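Local coordinates for protein putative trimethylamine methyltransferase (Rhizobium meliloti, PDB 4YYC) that belongs to the trimethylamine methyltransferase family and probably transfers methyl groups, at residues P37-Y43 / Y169-H175. Residues are numbered along the deposited sequence; the frame is centred on the assembly and turned at random.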
loop_
_atom_site.group_PDB
_atom_site.type_symbol
_atom_site.label_atom_id
_atom_site.label_comp_id
_atom_site.label_asym_id
_atom_site.label_seq_id
_atom_site.Cartn_x
_atom_site.Cartn_y
_atom_site.Cartn_z
ATOM N N PRO A 37 2.709 25.147 5.682
ATOM C CA PRO A 37 3.478 24.127 4.957
ATOM C C PRO A 37 4.530 24.733 4.081
ATOM O O PRO A 37 4.556 25.933 3.886
ATOM C CB PRO A 37 2.432 23.483 4.070
ATOM C CG PRO A 37 1.410 24.536 3.875
ATOM C CD PRO A 37 1.512 25.566 4.945
ATOM N N GLY A 38 5.358 23.910 3.476
ATOM C CA GLY A 38 6.311 24.447 2.507
ATOM C C GLY A 38 5.617 24.890 1.221
ATOM O O GLY A 38 4.370 24.829 1.112
ATOM N N PRO A 39 6.408 25.301 0.223
ATOM C CA PRO A 39 5.842 25.639 -1.078
ATOM C C PRO A 39 5.209 24.427 -1.754
ATOM O O PRO A 39 5.568 23.292 -1.463
ATOM C CB PRO A 39 7.037 26.117 -1.897
ATOM C CG PRO A 39 8.217 25.474 -1.247
ATOM C CD PRO A 39 7.891 25.315 0.210
ATOM N N SER A 40 4.226 24.686 -2.604
ATOM C CA SER A 40 3.607 23.619 -3.344
ATOM C C SER A 40 4.592 23.049 -4.379
ATOM O O SER A 40 5.343 23.804 -4.989
ATOM C CB SER A 40 2.319 24.119 -4.005
ATOM O OG SER A 40 1.274 24.077 -3.029
ATOM N N LEU A 41 4.540 21.737 -4.573
ATOM C CA LEU A 41 5.324 21.010 -5.564
ATOM C C LEU A 41 4.525 20.868 -6.860
ATOM O O LEU A 41 3.313 20.775 -6.854
ATOM C CB LEU A 41 5.671 19.615 -5.036
ATOM C CG LEU A 41 6.453 19.576 -3.738
ATOM C CD1 LEU A 41 6.782 18.129 -3.386
ATOM C CD2 LEU A 41 7.705 20.416 -3.859
ATOM N N PRO A 42 5.210 20.829 -8.009
ATOM C CA PRO A 42 4.497 20.593 -9.257
ATOM C C PRO A 42 4.092 19.138 -9.385
ATOM O O PRO A 42 4.443 18.299 -8.541
ATOM C CB PRO A 42 5.526 20.945 -10.317
ATOM C CG PRO A 42 6.779 20.616 -9.670
ATOM C CD PRO A 42 6.648 20.949 -8.211
ATOM N N TYR A 43 3.296 18.858 -10.396
ATOM C CA TYR A 43 2.828 17.515 -10.679
ATOM C C TYR A 43 3.969 16.500 -10.656
ATOM O O TYR A 43 5.090 16.802 -11.025
ATOM C CB TYR A 43 2.061 17.458 -12.005
ATOM C CG TYR A 43 2.863 17.691 -13.233
ATOM C CD1 TYR A 43 3.097 18.976 -13.705
ATOM C CD2 TYR A 43 3.449 16.631 -13.928
ATOM C CE1 TYR A 43 3.848 19.180 -14.833
ATOM C CE2 TYR A 43 4.212 16.840 -15.054
ATOM C CZ TYR A 43 4.400 18.116 -15.497
ATOM O OH TYR A 43 5.163 18.352 -16.628
ATOM N N TYR A 169 -4.999 24.326 -1.663
ATOM C CA TYR A 169 -4.015 25.318 -2.116
ATOM C C TYR A 169 -2.716 25.182 -1.318
ATOM O O TYR A 169 -1.628 25.248 -1.870
ATOM C CB TYR A 169 -4.609 26.729 -1.997
ATOM C CG TYR A 169 -3.615 27.817 -2.214
ATOM C CD1 TYR A 169 -3.147 28.101 -3.480
ATOM C CD2 TYR A 169 -3.082 28.524 -1.128
ATOM C CE1 TYR A 169 -2.240 29.124 -3.692
ATOM C CE2 TYR A 169 -2.167 29.550 -1.332
ATOM C CZ TYR A 169 -1.751 29.832 -2.609
ATOM O OH TYR A 169 -0.835 30.819 -2.834
HETATM N N MSE A 170 -2.837 24.977 -0.005
HETATM C CA MSE A 170 -1.682 24.898 0.871
HETATM C C MSE A 170 -0.996 23.549 0.849
HETATM O O MSE A 170 0.221 23.501 1.036
HETATM C CB MSE A 170 -2.071 25.252 2.286
HETATM C CG MSE A 170 -2.428 26.718 2.386
HETATM SE SE MSE A 170 -2.919 27.268 4.214
HETATM C CE MSE A 170 -4.697 26.538 4.372
ATOM N N ALA A 171 -1.723 22.453 0.672
ATOM C CA ALA A 171 -1.151 21.086 0.721
ATOM C C ALA A 171 -0.074 20.979 -0.383
ATOM O O ALA A 171 -0.392 21.126 -1.569
ATOM C CB ALA A 171 -2.212 20.068 0.473
ATOM N N PRO A 172 1.182 20.657 -0.017
ATOM C CA PRO A 172 2.229 20.794 -1.038
ATOM C C PRO A 172 2.119 19.797 -2.199
ATOM O O PRO A 172 2.541 20.119 -3.310
ATOM C CB PRO A 172 3.532 20.539 -0.280
ATOM C CG PRO A 172 3.206 20.691 1.130
ATOM C CD PRO A 172 1.730 20.595 1.343
ATOM N N SER A 173 1.555 18.614 -1.974
ATOM C CA SER A 173 1.425 17.634 -3.056
ATOM C C SER A 173 0.018 17.520 -3.582
ATOM O O SER A 173 -0.284 16.598 -4.328
ATOM C CB SER A 173 2.018 16.255 -2.677
ATOM O OG SER A 173 3.432 16.290 -2.628
HETATM N N MSE A 174 -0.852 18.481 -3.262
HETATM C CA MSE A 174 -2.187 18.549 -3.907
HETATM C C MSE A 174 -1.995 19.388 -5.132
HETATM O O MSE A 174 -1.786 20.595 -5.034
HETATM C CB MSE A 174 -3.219 19.099 -2.924
HETATM C CG MSE A 174 -4.639 19.007 -3.429
HETATM SE SE MSE A 174 -5.114 17.131 -3.814
HETATM C CE MSE A 174 -5.445 16.662 -2.044
ATOM N N HIS A 175 -2.053 18.808 -6.322
ATOM C CA HIS A 175 -1.691 19.558 -7.517
ATOM C C HIS A 175 -2.864 20.298 -8.129
ATOM O O HIS A 175 -2.642 21.267 -8.843
ATOM C CB HIS A 175 -1.073 18.635 -8.544
ATOM C CG HIS A 175 0.002 17.763 -7.948
ATOM N ND1 HIS A 175 -0.149 16.408 -7.801
ATOM C CD2 HIS A 175 1.217 18.065 -7.431
ATOM C CE1 HIS A 175 0.931 15.904 -7.229
ATOM N NE2 HIS A 175 1.770 16.895 -6.987
HETATM O O HOH W 1 1.995 25.015 -0.259
HETATM O O HOH W 2 0.947 21.510 -5.696
#
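Ser-40 OG gives its proton to water 1, 3.0 Å away, and accepts a hydrogen bond from Lys-206 NZ. The same water donates to Gly-38 O and to Met-170 O, so it ties the loop to the end of helix 158-170. With chi1 at -82°, OG lies beside its own backbone N, where it meets both partners. Lys-206 NZ also binds Tyr-169 O. Leu-41 N donates to Pro-172 O at 2.9 Å, with an angle of 166° at the hydrogen. The ring of Pro-37 lies against the helix end, with CG 3.9 Å from Met-170 CB and CB 4.0 Å from Pro-172 CD. Tyr-43 CA sits over one face of the His-175 ring, 3.9 Å from its centroid, as a CH-pi contact. Ser-173 O lies above the opposite face, and Leu-41 O is at the ring edge. His-175 ND1 accepts from Phe-137 N, and NE2 donates to Gln-418 OE1. An alanine here is likely to leave Phe-137 N without its mate, cost Gln-418 OE1 one of its bonds and open a gap under Tyr-43 CA. The arrangement is an irregular N-terminal segment packed along a helix end and the type I beta turn from Ala-171 to Met-174.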